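Local coordinates for protein possible hydrolase (Mycobacterium tuberculosis, PDB 6WYN) that hydrolyses carboxylic esters, with a preference for short, straight-chain alkyl esters, and probably takes part in ester or lipid metabolism, at residues H89-A95 and A111-H117; T100-L105 and L320-R325; V176-V180 and H310-S314; P182-Q186 and F259-W263; I273-G279 and F299-V305. All coordinates share one frame; numbering follows the deposited sequence.

Contact 1 of 5, residues H89-A95 and A111-H117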
# COMPACT_ATOMS: atom_id res chain seq x y z
N HIS A 89 0.03 -1.94 0.16
CA HIS A 89 -0.44 -0.54 0.30
C HIS A 89 0.14 0.20 1.52
O HIS A 89 0.87 -0.38 2.38
CB HIS A 89 -1.96 -0.57 0.39
CG HIS A 89 -2.46 -1.25 1.62
ND1 HIS A 89 -2.51 -0.60 2.85
CD2 HIS A 89 -3.00 -2.48 1.80
CE1 HIS A 89 -3.03 -1.44 3.74
NE2 HIS A 89 -3.36 -2.57 3.12
N GLY A 90 -0.21 1.47 1.63
CA GLY A 90 0.26 2.32 2.74
C GLY A 90 -0.67 2.31 3.95
O GLY A 90 -1.82 1.77 3.90
N GLY A 91 -0.22 2.95 5.03
CA GLY A 91 -1.13 3.32 6.14
C GLY A 91 -2.41 3.97 5.65
O GLY A 91 -2.35 4.91 4.79
N GLY A 92 -3.54 3.56 6.22
CA GLY A 92 -4.86 4.15 5.91
C GLY A 92 -5.38 3.76 4.54
O GLY A 92 -6.33 4.41 4.08
N GLN A 93 -4.72 2.82 3.85
CA GLN A 93 -5.15 2.38 2.49
C GLN A 93 -5.72 0.95 2.56
O GLN A 93 -5.83 0.40 3.65
CB GLN A 93 -3.98 2.47 1.52
CG GLN A 93 -3.45 3.90 1.34
CD GLN A 93 -2.46 3.99 0.20
OE1 GLN A 93 -1.71 3.04 -0.10
NE2 GLN A 93 -2.41 5.19 -0.35
N ASN A 94 -6.00 0.34 1.41
CA ASN A 94 -6.30 -1.09 1.28
C ASN A 94 -5.78 -1.54 -0.07
O ASN A 94 -5.28 -0.70 -0.85
CB ASN A 94 -7.78 -1.39 1.49
CG ASN A 94 -8.63 -0.82 0.39
OD1 ASN A 94 -8.88 -1.50 -0.62
ND2 ASN A 94 -9.06 0.43 0.58
N ALA A 95 -5.90 -2.83 -0.33
CA ALA A 95 -5.44 -3.48 -1.56
C ALA A 95 -5.95 -2.78 -2.84
O ALA A 95 -5.27 -2.88 -3.87
CB ALA A 95 -5.85 -4.92 -1.52
N ALA A 111 -2.51 -8.37 -4.30
CA ALA A 111 -2.56 -7.10 -3.55
C ALA A 111 -3.13 -7.42 -2.16
O ALA A 111 -4.30 -7.76 -2.02
CB ALA A 111 -3.35 -6.08 -4.32
N VAL A 112 -2.24 -7.30 -1.19
CA VAL A 112 -2.63 -7.75 0.16
C VAL A 112 -3.20 -6.63 1.02
O VAL A 112 -2.73 -5.53 0.89
CB VAL A 112 -1.40 -8.36 0.86
CG1 VAL A 112 -1.78 -8.90 2.21
CG2 VAL A 112 -0.75 -9.44 0.02
N ASP A 113 -4.21 -6.95 1.82
CA ASP A 113 -4.67 -6.03 2.89
C ASP A 113 -3.75 -6.23 4.10
O ASP A 113 -3.69 -7.34 4.61
CB ASP A 113 -6.13 -6.24 3.28
CG ASP A 113 -7.17 -5.80 2.26
OD1 ASP A 113 -6.90 -4.82 1.52
OD2 ASP A 113 -8.28 -6.43 2.20
N LEU A 114 -3.00 -5.20 4.49
CA LEU A 114 -2.15 -5.23 5.68
C LEU A 114 -3.07 -5.44 6.89
O LEU A 114 -4.19 -5.00 6.90
CB LEU A 114 -1.37 -3.92 5.81
CG LEU A 114 -0.28 -3.64 4.76
CD1 LEU A 114 0.37 -2.35 5.13
CD2 LEU A 114 0.74 -4.78 4.63
N PRO A 115 -2.56 -6.07 7.97
CA PRO A 115 -3.28 -6.08 9.24
C PRO A 115 -3.85 -4.69 9.52
O PRO A 115 -3.21 -3.63 9.28
CB PRO A 115 -2.21 -6.51 10.23
CG PRO A 115 -1.33 -7.38 9.42
CD PRO A 115 -1.28 -6.77 8.03
N GLY A 116 -5.06 -4.68 10.02
CA GLY A 116 -5.73 -3.45 10.42
C GLY A 116 -6.36 -2.70 9.28
O GLY A 116 -6.80 -1.58 9.50
N HIS A 117 -6.36 -3.26 8.08
CA HIS A 117 -6.79 -2.56 6.85
C HIS A 117 -7.60 -3.50 5.94
O HIS A 117 -7.38 -4.74 5.96
CB HIS A 117 -5.54 -2.08 6.12
CG HIS A 117 -4.71 -1.10 6.86
ND1 HIS A 117 -3.70 -1.49 7.73
CD2 HIS A 117 -4.69 0.26 6.81
CE1 HIS A 117 -3.12 -0.40 8.21
NE2 HIS A 117 -3.73 0.68 7.68
O HOH W 1 -1.91 -3.94 -1.04
O HOH W 2 -9.08 -4.26 -0.03

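Contact 2 of 5, residues T100-L105 and L320-R325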
# COMPACT_ATOMS: atom_id res chain seq x y z
N THR A 100 -5.67 0.28 -10.36
CA THR A 100 -5.35 0.96 -11.64
C THR A 100 -4.03 0.42 -12.10
O THR A 100 -3.93 -0.00 -13.26
CB THR A 100 -5.42 2.48 -11.55
OG1 THR A 100 -6.76 2.86 -11.27
CG2 THR A 100 -4.95 3.13 -12.84
N VAL A 101 -3.03 0.41 -11.21
CA VAL A 101 -1.69 -0.09 -11.58
C VAL A 101 -1.80 -1.55 -12.06
O VAL A 101 -1.14 -1.93 -13.03
CB VAL A 101 -0.70 0.11 -10.42
CG1 VAL A 101 0.55 -0.71 -10.57
CG2 VAL A 101 -0.34 1.57 -10.22
N ILE A 102 -2.49 -2.39 -11.31
CA ILE A 102 -2.55 -3.83 -11.63
C ILE A 102 -3.27 -4.01 -12.98
O ILE A 102 -2.78 -4.76 -13.79
CB ILE A 102 -3.16 -4.60 -10.45
CG1 ILE A 102 -2.12 -4.60 -9.34
CG2 ILE A 102 -3.57 -6.01 -10.84
CD1 ILE A 102 -2.63 -5.22 -8.08
N VAL A 103 -4.35 -3.30 -13.22
CA VAL A 103 -5.14 -3.41 -14.48
C VAL A 103 -4.25 -2.95 -15.64
O VAL A 103 -4.13 -3.66 -16.65
CB VAL A 103 -6.47 -2.64 -14.35
CG1 VAL A 103 -7.18 -2.39 -15.69
CG2 VAL A 103 -7.40 -3.40 -13.43
N GLY A 104 -3.54 -1.83 -15.47
CA GLY A 104 -2.62 -1.34 -16.51
C GLY A 104 -1.45 -2.24 -16.76
O GLY A 104 -0.98 -2.34 -17.94
N LEU A 105 -0.86 -2.80 -15.72
CA LEU A 105 0.33 -3.65 -15.92
C LEU A 105 -0.03 -4.96 -16.62
O LEU A 105 0.85 -5.51 -17.34
CB LEU A 105 0.95 -3.87 -14.56
CG LEU A 105 2.30 -4.55 -14.54
CD1 LEU A 105 3.33 -3.68 -15.24
CD2 LEU A 105 2.70 -4.85 -13.11
N LEU A 320 3.72 5.07 -12.79
CA LEU A 320 4.16 3.93 -11.95
C LEU A 320 4.12 2.59 -12.72
O LEU A 320 5.02 1.75 -12.54
CB LEU A 320 3.36 3.89 -10.65
CG LEU A 320 3.86 2.84 -9.66
CD1 LEU A 320 5.35 3.04 -9.42
CD2 LEU A 320 3.10 2.90 -8.34
N ILE A 321 3.10 2.37 -13.53
CA ILE A 321 3.02 1.14 -14.36
C ILE A 321 4.31 1.00 -15.20
O ILE A 321 4.95 -0.06 -15.21
CB ILE A 321 1.72 1.18 -15.19
CG1 ILE A 321 0.48 0.97 -14.32
CG2 ILE A 321 1.80 0.14 -16.30
CD1 ILE A 321 -0.80 1.59 -14.88
N GLU A 322 4.75 2.08 -15.85
CA GLU A 322 5.93 2.03 -16.75
C GLU A 322 7.14 1.68 -15.91
O GLU A 322 7.94 0.85 -16.35
CB GLU A 322 6.09 3.32 -17.56
CG GLU A 322 5.09 3.42 -18.70
CD GLU A 322 4.52 2.12 -19.31
OE1 GLU A 322 3.26 2.01 -19.41
OE2 GLU A 322 5.31 1.19 -19.67
N ILE A 323 7.28 2.25 -14.73
CA ILE A 323 8.48 1.95 -13.91
C ILE A 323 8.41 0.48 -13.47
O ILE A 323 9.45 -0.19 -13.44
CB ILE A 323 8.58 2.86 -12.67
CG1 ILE A 323 8.90 4.30 -13.06
CG2 ILE A 323 9.58 2.29 -11.67
CD1 ILE A 323 8.44 5.30 -12.04
N VAL A 324 7.25 0.02 -13.03
CA VAL A 324 7.16 -1.38 -12.53
C VAL A 324 7.39 -2.32 -13.72
O VAL A 324 8.11 -3.33 -13.55
CB VAL A 324 5.81 -1.63 -11.85
CG1 VAL A 324 5.57 -3.13 -11.64
CG2 VAL A 324 5.74 -0.86 -10.54
N ARG A 325 6.82 -2.00 -14.88
CA ARG A 325 7.04 -2.80 -16.11
C ARG A 325 8.54 -2.92 -16.40
O ARG A 325 8.98 -4.05 -16.74
CB ARG A 325 6.27 -2.23 -17.31
CG ARG A 325 6.24 -3.25 -18.44
CD ARG A 325 5.37 -2.80 -19.58
NE ARG A 325 3.96 -2.99 -19.28
CZ ARG A 325 3.04 -2.03 -19.33
NH1 ARG A 325 3.39 -0.79 -19.65
NH2 ARG A 325 1.78 -2.31 -19.05

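Contact 3 of 5, residues V176-V180 and H310-S314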
# COMPACT_ATOMS: atom_id res chain seq x y z
N VAL A 176 10.46 -2.82 -4.86
CA VAL A 176 10.15 -1.45 -5.31
C VAL A 176 9.47 -0.76 -4.14
O VAL A 176 8.39 -1.22 -3.73
CB VAL A 176 9.30 -1.44 -6.59
CG1 VAL A 176 9.02 -0.02 -7.02
CG2 VAL A 176 9.94 -2.24 -7.72
N LEU A 177 10.12 0.28 -3.62
CA LEU A 177 9.62 1.12 -2.51
C LEU A 177 8.92 2.32 -3.12
O LEU A 177 9.59 3.09 -3.91
CB LEU A 177 10.79 1.58 -1.63
CG LEU A 177 11.56 0.49 -0.89
CD1 LEU A 177 12.63 1.13 -0.03
CD2 LEU A 177 10.65 -0.34 0.01
N VAL A 178 7.67 2.57 -2.74
CA VAL A 178 6.98 3.79 -3.22
C VAL A 178 6.97 4.84 -2.12
O VAL A 178 6.25 4.68 -1.12
CB VAL A 178 5.60 3.46 -3.80
CG1 VAL A 178 4.87 4.67 -4.32
CG2 VAL A 178 5.74 2.43 -4.89
N ASP A 179 7.72 5.93 -2.38
CA ASP A 179 7.81 7.16 -1.56
C ASP A 179 8.05 6.84 -0.08
O ASP A 179 7.43 7.50 0.75
CB ASP A 179 6.57 8.03 -1.77
CG ASP A 179 6.86 9.53 -1.65
OD1 ASP A 179 7.79 9.98 -2.32
OD2 ASP A 179 6.18 10.23 -0.84
N VAL A 180 8.99 5.98 0.25
CA VAL A 180 9.36 5.74 1.66
C VAL A 180 10.79 5.23 1.79
O VAL A 180 11.27 4.52 0.91
CB VAL A 180 8.35 4.76 2.29
CG1 VAL A 180 8.58 3.35 1.76
CG2 VAL A 180 8.40 4.81 3.81
N HIS A 310 2.60 11.67 -2.37
CA HIS A 310 3.10 10.49 -1.62
C HIS A 310 2.51 9.21 -2.23
O HIS A 310 3.25 8.26 -2.41
CB HIS A 310 2.69 10.72 -0.15
CG HIS A 310 3.17 9.65 0.77
ND1 HIS A 310 4.48 9.24 0.78
CD2 HIS A 310 2.56 9.01 1.80
CE1 HIS A 310 4.65 8.31 1.70
NE2 HIS A 310 3.49 8.15 2.34
N SER A 311 1.21 9.22 -2.53
CA SER A 311 0.50 8.04 -3.09
C SER A 311 0.61 8.05 -4.61
O SER A 311 -0.35 8.47 -5.32
CB SER A 311 -0.92 7.96 -2.60
OG SER A 311 -1.43 6.68 -2.93
N VAL A 312 1.78 7.64 -5.09
CA VAL A 312 2.14 7.68 -6.53
C VAL A 312 1.13 6.80 -7.30
O VAL A 312 0.66 7.21 -8.41
CB VAL A 312 3.58 7.19 -6.75
CG1 VAL A 312 3.91 7.24 -8.23
CG2 VAL A 312 4.61 7.98 -5.96
N GLN A 313 0.73 5.66 -6.72
CA GLN A 313 -0.25 4.77 -7.37
C GLN A 313 -1.60 5.44 -7.52
O GLN A 313 -2.39 4.98 -8.41
CB GLN A 313 -0.36 3.44 -6.63
CG GLN A 313 -1.08 3.53 -5.29
CD GLN A 313 -0.14 3.81 -4.14
OE1 GLN A 313 1.00 4.25 -4.33
NE2 GLN A 313 -0.63 3.56 -2.91
N SER A 314 -1.93 6.43 -6.71
CA SER A 314 -3.20 7.20 -6.82
C SER A 314 -3.01 8.40 -7.76
O SER A 314 -3.92 8.70 -8.54
CB SER A 314 -3.70 7.66 -5.48
OG SER A 314 -3.54 6.61 -4.51

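Contact 4 of 5, residues P182-Q186 and F259-W263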
# COMPACT_ATOMS: atom_id res chain seq x y z
N PRO A 182 13.13 3.80 5.70
CA PRO A 182 12.96 3.69 7.15
C PRO A 182 12.98 5.06 7.83
O PRO A 182 12.07 5.38 8.59
CB PRO A 182 14.14 2.83 7.54
CG PRO A 182 14.31 1.95 6.34
CD PRO A 182 14.18 2.91 5.17
N SER A 183 13.97 5.90 7.49
CA SER A 183 14.11 7.25 8.11
C SER A 183 12.86 8.10 7.84
O SER A 183 12.40 8.82 8.74
CB SER A 183 15.38 7.93 7.66
OG SER A 183 16.50 7.11 7.96
N ALA A 184 12.33 8.05 6.61
CA ALA A 184 11.21 8.93 6.22
C ALA A 184 9.96 8.57 7.02
O ALA A 184 9.25 9.48 7.52
CB ALA A 184 10.99 8.82 4.73
N LEU A 185 9.64 7.30 7.15
CA LEU A 185 8.43 6.93 7.92
C LEU A 185 8.67 7.21 9.42
O LEU A 185 7.75 7.63 10.07
CB LEU A 185 8.05 5.46 7.68
CG LEU A 185 6.64 5.08 8.17
CD1 LEU A 185 5.61 6.12 7.82
CD2 LEU A 185 6.20 3.74 7.59
N GLN A 186 9.86 6.97 9.94
CA GLN A 186 10.20 7.33 11.35
C GLN A 186 9.88 8.82 11.58
O GLN A 186 9.22 9.15 12.57
CB GLN A 186 11.67 7.04 11.64
CG GLN A 186 12.05 7.17 13.11
CD GLN A 186 13.41 6.55 13.36
OE1 GLN A 186 14.37 6.76 12.62
NE2 GLN A 186 13.50 5.76 14.40
N PHE A 259 13.20 0.90 13.92
CA PHE A 259 13.72 1.38 12.63
C PHE A 259 15.25 1.10 12.53
O PHE A 259 15.73 0.76 11.44
CB PHE A 259 13.28 2.84 12.49
CG PHE A 259 11.81 3.08 12.23
CD1 PHE A 259 11.30 3.08 10.93
CD2 PHE A 259 10.93 3.42 13.24
CE1 PHE A 259 9.94 3.34 10.68
CE2 PHE A 259 9.59 3.71 12.99
CZ PHE A 259 9.09 3.64 11.71
N ALA A 260 15.99 1.18 13.65
CA ALA A 260 17.39 0.71 13.78
C ALA A 260 17.44 -0.74 13.27
O ALA A 260 18.30 -0.99 12.38
CB ALA A 260 17.83 0.80 15.23
N GLY A 261 16.53 -1.61 13.78
CA GLY A 261 16.40 -3.00 13.30
C GLY A 261 16.08 -3.02 11.81
O GLY A 261 16.53 -3.90 11.09
N LEU A 262 15.28 -2.08 11.35
CA LEU A 262 14.87 -2.05 9.93
C LEU A 262 16.08 -1.66 9.04
O LEU A 262 16.25 -2.30 7.99
CB LEU A 262 13.71 -1.06 9.83
CG LEU A 262 12.85 -1.20 8.59
CD1 LEU A 262 12.33 -2.62 8.41
CD2 LEU A 262 11.71 -0.20 8.67
N TRP A 263 16.90 -0.68 9.45
CA TRP A 263 18.21 -0.42 8.77
C TRP A 263 19.16 -1.62 8.83
O TRP A 263 19.86 -1.83 7.84
CB TRP A 263 18.88 0.84 9.31
CG TRP A 263 18.28 2.10 8.78
CD1 TRP A 263 17.65 3.07 9.50
CD2 TRP A 263 18.21 2.50 7.40
NE1 TRP A 263 17.26 4.09 8.68
CE2 TRP A 263 17.58 3.76 7.38
CE3 TRP A 263 18.66 1.94 6.19
CZ2 TRP A 263 17.33 4.45 6.19
CZ3 TRP A 263 18.44 2.63 5.02
CH2 TRP A 263 17.80 3.88 5.02
O HOH W 3 16.46 5.82 10.88

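Contact 5 of 5, residues I273-G279 and F299-V305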
# COMPACT_ATOMS: atom_id res chain seq x y z
N ILE A 273 16.93 -2.92 -4.56
CA ILE A 273 15.91 -1.92 -4.17
C ILE A 273 15.83 -0.81 -5.20
O ILE A 273 16.89 -0.18 -5.49
CB ILE A 273 16.23 -1.34 -2.80
CG1 ILE A 273 16.22 -2.43 -1.72
CG2 ILE A 273 15.24 -0.22 -2.49
CD1 ILE A 273 16.73 -1.96 -0.38
N THR A 274 14.62 -0.55 -5.69
CA THR A 274 14.29 0.63 -6.53
C THR A 274 13.44 1.54 -5.68
O THR A 274 12.53 1.05 -5.04
CB THR A 274 13.60 0.22 -7.83
OG1 THR A 274 14.51 -0.63 -8.54
CG2 THR A 274 13.21 1.41 -8.67
N LEU A 275 13.67 2.84 -5.72
CA LEU A 275 12.80 3.77 -5.00
C LEU A 275 12.05 4.56 -6.04
O LEU A 275 12.67 4.92 -7.07
CB LEU A 275 13.65 4.67 -4.09
CG LEU A 275 12.97 5.86 -3.41
CD1 LEU A 275 11.94 5.36 -2.40
CD2 LEU A 275 14.01 6.72 -2.71
N VAL A 276 10.79 4.86 -5.75
CA VAL A 276 9.94 5.74 -6.58
C VAL A 276 9.52 6.88 -5.68
O VAL A 276 8.80 6.57 -4.69
CB VAL A 276 8.73 5.01 -7.21
CG1 VAL A 276 7.89 5.96 -8.06
CG2 VAL A 276 9.15 3.81 -8.03
N ARG A 277 9.91 8.11 -6.01
CA ARG A 277 9.41 9.25 -5.22
C ARG A 277 8.32 9.98 -6.01
O ARG A 277 8.40 10.03 -7.26
CB ARG A 277 10.51 10.27 -4.87
CG ARG A 277 11.48 9.83 -3.78
CD ARG A 277 12.47 10.96 -3.42
NE ARG A 277 11.65 12.15 -3.27
CZ ARG A 277 11.78 13.28 -3.99
NH1 ARG A 277 12.80 13.41 -4.82
NH2 ARG A 277 10.88 14.27 -3.89
N GLY A 278 7.43 10.61 -5.28
CA GLY A 278 6.56 11.67 -5.79
C GLY A 278 7.32 12.99 -5.82
O GLY A 278 7.82 13.38 -4.77
N GLY A 279 7.46 13.57 -7.01
CA GLY A 279 8.10 14.89 -7.26
C GLY A 279 7.51 16.04 -6.46
O GLY A 279 8.25 16.96 -6.14
N PHE A 299 21.18 -0.75 -4.58
CA PHE A 299 20.23 0.32 -4.92
C PHE A 299 20.26 0.55 -6.44
O PHE A 299 21.35 0.79 -6.98
CB PHE A 299 20.57 1.58 -4.13
CG PHE A 299 19.60 2.72 -4.30
CD1 PHE A 299 18.27 2.56 -3.95
CD2 PHE A 299 20.02 3.94 -4.79
CE1 PHE A 299 17.37 3.61 -4.08
CE2 PHE A 299 19.13 4.99 -4.89
CZ PHE A 299 17.81 4.84 -4.53
N ARG A 300 19.10 0.47 -7.10
CA ARG A 300 18.98 0.60 -8.57
C ARG A 300 18.68 2.04 -8.98
O ARG A 300 18.66 2.33 -10.19
CB ARG A 300 17.87 -0.31 -9.11
CG ARG A 300 18.19 -1.80 -9.04
CD ARG A 300 17.34 -2.45 -10.11
NE ARG A 300 17.29 -3.90 -10.14
CZ ARG A 300 18.28 -4.69 -10.57
NH1 ARG A 300 19.43 -4.17 -10.98
NH2 ARG A 300 18.12 -6.01 -10.58
N GLY A 301 18.42 2.91 -8.01
CA GLY A 301 18.20 4.34 -8.23
C GLY A 301 16.81 4.76 -7.83
O GLY A 301 15.95 3.88 -7.56
N VAL A 302 16.60 6.06 -7.80
CA VAL A 302 15.28 6.69 -7.53
C VAL A 302 14.70 7.18 -8.85
O VAL A 302 15.45 7.79 -9.71
CB VAL A 302 15.39 7.83 -6.51
CG1 VAL A 302 16.19 8.98 -7.08
CG2 VAL A 302 14.03 8.30 -6.06
N HIS A 303 13.42 6.91 -9.04
CA HIS A 303 12.62 7.51 -10.12
C HIS A 303 11.78 8.58 -9.48
O HIS A 303 11.08 8.28 -8.47
CB HIS A 303 11.69 6.49 -10.76
CG HIS A 303 12.42 5.33 -11.26
ND1 HIS A 303 12.61 5.15 -12.59
CD2 HIS A 303 13.07 4.34 -10.62
CE1 HIS A 303 13.32 4.08 -12.77
NE2 HIS A 303 13.58 3.53 -11.59
N ILE A 304 11.83 9.78 -10.02
CA ILE A 304 11.11 10.91 -9.41
C ILE A 304 9.96 11.19 -10.36
O ILE A 304 10.26 11.54 -11.53
CB ILE A 304 12.06 12.10 -9.16
CG1 ILE A 304 13.20 11.70 -8.23
CG2 ILE A 304 11.28 13.30 -8.63
CD1 ILE A 304 14.28 12.76 -8.10
N VAL A 305 8.72 11.02 -9.89
CA VAL A 305 7.50 11.10 -10.73
C VAL A 305 6.92 12.49 -10.58
O VAL A 305 6.40 12.84 -9.49
CB VAL A 305 6.46 10.01 -10.42
CG1 VAL A 305 5.20 10.17 -11.27
CG2 VAL A 305 7.06 8.63 -10.64

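Contact 1 of 5, residues H89-A95 and A111-H117
His89 lays its imidazole against Leu114 and His117, and both ring nitrogens are engaged. NE2 accepts the backbone N-H of Leu114 (N to NE2 3.0 Å); the bond is nearly straight, although its donor stands 32° out of the ring plane. On the other side of the ring ND1 donates to Gly90 O at 2.7 Å, exactly in plane, and together the two bonds fix the rotation of the ring. With CG between the backbone N and the carbonyl carbon (chi1 66°), the imidazole folds back beneath its own loop: Gln93 C and Asn94 CA lie on one face, while Leu114 CG presses on the other in a CH-pi contact, 3.9 Å from the centroid. The leading edge, at CE1, meets the face of His117 in an offset edge-to-face pair, centroids 5.1 Å apart. His117 is held in turn by ND1, which donates to Pro115 O from above the carbonyl plane.

The loop that carries His89 follows strand 85-88 and has the His-Gly sequence that in related alpha/beta hydrolases helps to form the oxyanion hole. Gly91, involved in substrate selectivity, lies in its type II turn from Gly90 to Gln93, and Gly92 suits that turn by its positive phi. Gln93 OE1 braces the turn by accepting Gly90 N at 2.8 Å.

At the far end Asp113 OD1 receives Ala95 N at 2.9 Å, nearly in line with its C-O bond. A water bridges the same oxygen to Asn94 OD1, which also accepts His96 N, while Asp113 OD2 forms a salt bridge with Arg67 and accepts His119 N.

Contact 2 of 5, residues T100-L105 and L320-R325
Ile321 and Leu105 bury the most surface where helix 100-105 meets helix 320-325, with Val101 third; the axes pass 9.5 Å apart at an angle of -57°. Ile321 reaches across with its longer branch. CG1 stands anti to the carbonyl carbon (chi1 -72°), which carries it to Val101 O at 3.6 Å, and CD1 goes on to rest on the backbone of the opposite helix, 3.8 Å from Gly104 CA. Glycine suits that position because it presents bare backbone to the methyl. The other branch of Ile321, CG2, faces the peptide between Gly104 and Leu105.

Leu105 divides its two methyls between two residues. CD2 meets Val324 CG1 at 3.7 Å, the side chains crossing at about a right angle, whereas CD1 lies 3.9 Å from Arg325 CB as the leucine and the aliphatic part of the arginine run past each other in opposite senses. Beyond this, Arg325 bends at chi3 (-78°) and turns its guanidinium back over the C-terminal end of helix 99-105: NH2 is 3.0 Å from Gly104 O, with the oxygen at the edge of the group. NH1 forms a salt bridge with Glu322 OE2 at 2.8 Å, one turn back on the same helix, so the charged end remains at the margin of an otherwise apolar contact.

Val101 offers CG1 to Ile321 CG1 and CG2 to Leu320 CD2, both at 4.1 Å; the branched valine thus serves two neighbours. It also touches Phe87 of strand 85-88, while Val276 of strand 273-278 meets Leu320 and Ile323, placing both helices on one face of the central sheet, as in the alpha/beta hydrolase fold.

Contact 3 of 5, residues V176-V180 and H310-S314
Asp179 and His310 are joined by a single, almost straight hydrogen bond: His310 ND1 donates to Asp179 OD2 at 2.5 Å with an angle of 173° at the hydrogen. The acceptor lies in the imidazole plane and uses its anti lone pair, pointing away from OD1, while the carboxylate is turned 60° from the ring. With CG anti to the backbone N (chi1 -177°), His310 extends its ring toward the acid. CE1 also comes within 3.0 Å of Asp179 O, again in the ring plane. Further bonds steady the carboxylate: Ser281 OG to OD2 and Gly278 N to OD1.

Asp179 and His310 are probably the acid and the histidine of the active site; His310 NE2 is hydrogen-bonded to Ser155 OG, the likely nucleophile, in the geometry of a Ser-His-Asp triad on the loops at the ends of strands. The acid follows strand 174-178, the immediate neighbour of the nucleophile strand 150-154; in the canonical alpha/beta hydrolase it comes one strand later.

Apolar packing adjoins the polar pair, on the side of the strand. Val178 CG1 meets Val312 CG2 at 3.7 Å, the two branched side chains fitting between the end of the strand and the first turn of helix 312-315. Gln313 is bent at chi2, bringing OE1 to 3.9 Å from the same Val178 CG1. That oxygen is buried and has no polar partner in the model, whereas NE2 is bonded to Thr97 OG1.

Within 310-314 the hydroxyls of Ser311 and Ser314 pair, OG to OG 2.6 Å. Ser311 is at the N-cap position but without a capping bond.

Contact 4 of 5, residues P182-Q186 and F259-W263
Pro182 and Phe259 stand at the starts of two helices, 182-200 and 260-268, with their CA atoms 6.0 Å apart, and these two residues bury the most surface here. Proline suits a first helical turn, where the missing N-H costs no hydrogen bond, and its rigid ring lays CB, CG and CD against the indole of Trp263. CB sits over the five-membered ring, 3.8 Å from its centroid, in a CH-pi contact, while CD lies near CZ2 and CH2. Leu262 CD2 closes on the same Pro182 CB at 4.0 Å.

Phe259, at the N-cap position of its helix, takes Gln186 on one face. With CG anti to the backbone N (chi1 -171°) and the chain extended beyond it, the glutamine lies along the ring: CB is 3.9 Å above the centroid, only 6° off the normal, and NE2 ends 3.5 Å from Phe259 CB. Long and flexible, it covers the ring with methylenes yet leads a polar end toward water.

The polar contacts gather at the indole edge. The single N-H of Trp263 NE1 is shared: it goes to a water at 2.9 Å, which in turn donates to Gln186 OE1, and, weakly and bent, to Ser183 OG at 3.2 Å. Ser183 OG has a stronger partner in Glu291.

Leu185, Phe259 and Leu262 rest on Leu159 of helix 156-167, which follows the probable nucleophile. The arrangement is consistent with the two ends of the insertion after strand 174-178, where alpha/beta hydrolases commonly carry a cap, being drawn together beside the active site.

Contact 5 of 5, residues I273-G279 and F299-V305
Arg277 reaches along its neighbours on strand 299-305. CB lies 4.2 Å from His303 O, the carbonyl that accepts Arg277 N at 2.7 Å. CG, anti to the carbonyl carbon (chi1 -74°), meets Val302 CG2 at 3.7 Å, and CD stays beside the same methyl. The chain then bends at chi3 and brings NH1 alongside Ile304, 3.7 Å from its CD1, while NH2 donates to Ser281 O. Arginine suits this partly exposed place, its methylenes covering valine and its polar end bonded to a loop.

Leu275 continues this face: CD2 lies beside Val302 CG2, and Leu275 CB meets the Phe299 ring edge, 3.9 Å from Phe299 CE1. Six backbone hydrogen bonds, from Arg300 N to Ile273 O through Gly279 N to Val305 O, join the parallel strands, 18° apart. At a beta bulge of Arg300 and Gly301 opposite Thr274, Gly301 takes a positive phi (117°), where a side chain would jam against the preceding carbonyl O, so glycine fits.

Helix 286-295 links the strands in a beta-alpha-beta crossover and covers Leu275 and Phe299, whereas helix 317-328 packs on Val276, His303 and Val305. Strand 299-305 ends the sheet; strand 174-178 flanks 273-278.

Contacts 1, 2 and 3 are buried, contact 4 is also buried but farther from the chain's centre, and contact 5, at the sheet's edge, is partly exposed. Contacts 3 and 5 use neighbouring strands, joined by backbone bonds such as Asp179 N to Val276 O. Contact 2 packs helices against one face of the same sheet: Leu320 touches Gln313 and Ile323 touches His303. Contacts 1 and 3 meet near the active site through Gln93 and Ser311. The chemistry follows position: imidazoles and carboxylates dominate the loops around the active site in 1 and 3, aliphatic branches the helix pair of 2, aromatic faces contact 4, and backbone hydrogen bonds contact 5.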